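Local coordinates for 457aa long hypothetical protein (Pyrococcus horikoshii, PDB 2CSU) that is of unknown function but resembles the CoA ligases in its domains, with a CoA-binding Rossmann-type domain followed by two succinyl-CoA synthetase-like domains, at residues Val296-Asn301 with Ile373-Val378. Sequence-based numbering, arbitrary orientation.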
# COMPACT_ATOMS: atom_id res chain seq x y z
N VAL A 296 -14.50 20.07 3.43
CA VAL A 296 -13.50 19.79 2.42
C VAL A 296 -14.01 19.91 1.00
O VAL A 296 -15.18 19.67 0.72
CB VAL A 296 -12.93 18.37 2.63
CG1 VAL A 296 -11.74 18.13 1.72
CG2 VAL A 296 -12.56 18.18 4.08
N ALA A 297 -13.11 20.30 0.11
CA ALA A 297 -13.43 20.40 -1.31
C ALA A 297 -12.65 19.30 -2.01
O ALA A 297 -11.43 19.17 -1.82
CB ALA A 297 -13.04 21.75 -1.86
N ILE A 298 -13.34 18.51 -2.82
CA ILE A 298 -12.70 17.45 -3.57
C ILE A 298 -12.66 17.80 -5.06
O ILE A 298 -13.70 18.08 -5.66
CB ILE A 298 -13.47 16.11 -3.46
CG1 ILE A 298 -13.53 15.64 -2.00
CG2 ILE A 298 -12.79 15.07 -4.33
CD1 ILE A 298 -14.49 14.48 -1.80
N MSE A 299 -11.47 17.80 -5.65
CA MSE A 299 -11.34 18.04 -7.09
C MSE A 299 -10.70 16.77 -7.68
O MSE A 299 -9.77 16.21 -7.10
CB MSE A 299 -10.50 19.30 -7.38
CG MSE A 299 -9.22 19.48 -6.57
SE MSE A 299 -8.38 21.06 -6.92
CE MSE A 299 -7.54 20.58 -8.29
N THR A 300 -11.20 16.31 -8.82
CA THR A 300 -10.68 15.08 -9.40
C THR A 300 -10.86 15.01 -10.92
O THR A 300 -11.67 15.76 -11.49
CB THR A 300 -11.40 13.85 -8.79
OG1 THR A 300 -10.83 12.65 -9.31
CG2 THR A 300 -12.90 13.86 -9.15
N ASN A 301 -10.10 14.12 -11.56
CA ASN A 301 -10.20 13.92 -13.00
C ASN A 301 -10.83 12.55 -13.26
O ASN A 301 -10.94 12.11 -14.40
CB ASN A 301 -8.81 14.02 -13.66
CG ASN A 301 -7.91 12.83 -13.36
OD1 ASN A 301 -8.03 12.17 -12.32
ND2 ASN A 301 -6.97 12.57 -14.27
N ILE A 373 -8.68 18.54 -1.34
CA ILE A 373 -8.14 17.24 -1.74
C ILE A 373 -8.06 17.10 -3.26
O ILE A 373 -9.06 17.07 -3.97
CB ILE A 373 -9.04 16.15 -1.16
CG1 ILE A 373 -8.83 16.06 0.36
CG2 ILE A 373 -8.67 14.78 -1.77
CD1 ILE A 373 -9.63 14.92 0.99
N ALA A 374 -6.81 17.05 -3.76
CA ALA A 374 -6.63 16.89 -5.21
C ALA A 374 -6.42 15.42 -5.62
O ALA A 374 -5.46 14.77 -5.23
CB ALA A 374 -5.43 17.73 -5.64
N ILE A 375 -7.38 14.90 -6.42
CA ILE A 375 -7.28 13.51 -6.88
C ILE A 375 -7.00 13.44 -8.39
O ILE A 375 -7.68 14.05 -9.22
CB ILE A 375 -8.62 12.82 -6.58
CG1 ILE A 375 -8.88 12.81 -5.07
CG2 ILE A 375 -8.57 11.35 -7.05
CD1 ILE A 375 -10.25 12.24 -4.72
N CYS A 376 -5.94 12.69 -8.76
CA CYS A 376 -5.63 12.63 -10.16
C CYS A 376 -5.15 11.24 -10.55
O CYS A 376 -4.14 10.74 -10.09
CB CYS A 376 -4.50 13.62 -10.43
SG CYS A 376 -3.87 13.50 -12.12
N VAL A 377 -5.98 10.60 -11.38
CA VAL A 377 -5.43 9.51 -12.14
C VAL A 377 -4.58 10.10 -13.27
O VAL A 377 -5.02 10.92 -14.07
CB VAL A 377 -6.59 8.70 -12.71
CG1 VAL A 377 -6.04 7.51 -13.48
CG2 VAL A 377 -7.47 8.20 -11.58
N VAL A 378 -3.28 9.73 -13.26
CA VAL A 378 -2.38 10.32 -14.24
C VAL A 378 -2.60 9.74 -15.64
O VAL A 378 -2.44 8.55 -15.89
CB VAL A 378 -0.94 10.07 -13.78
CG1 VAL A 378 0.04 10.55 -14.86
CG2 VAL A 378 -0.68 10.84 -12.50
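Asn301 turns its amide onto the backbone of Val377, just where the strand 296-300 ends. Its CG sits between the backbone N and the carbonyl carbon (chi1 72°). The amide group meets the neighbouring strand. There it makes two bonds to one residue. ND2 gives a hydrogen to Val377 O at 2.6 Å, on a lone pair and in the plane of both groups. OD1 accepts from Val377 N at 2.7 Å, a more bent bond with the donor tilted from the carbonyl plane. The side chain thus carries on the pairing of the strands where the main chain falters: Asn301 N reaches Ile375 O only weakly, at 3.4 Å. Tyr356 OH also bonds Ile375 O. Earlier, Ala297 O, Ile373 O and Met299 O each accept a nearly straight backbone bond.

On one face, Ile298 CG2 meets Ile375 CD1 at 3.8 Å, the two side chains crossing at a slant. Thr300 OG1 lies 3.5 Å from Ile375 CG2 and is bonded to Ala302 O. Helix 303-314 covers this face. On the other, Met299 CG lies 4.3 Å from Ala374 CB, and Ile393 of helix 388-400 touches both residues. The two strands run parallel, at 18°, as neighbours in a sheet with helices on both faces. This is consistent with the three-layer, flavodoxin-like alpha/beta fold of succinyl-CoA synthetase-type domains.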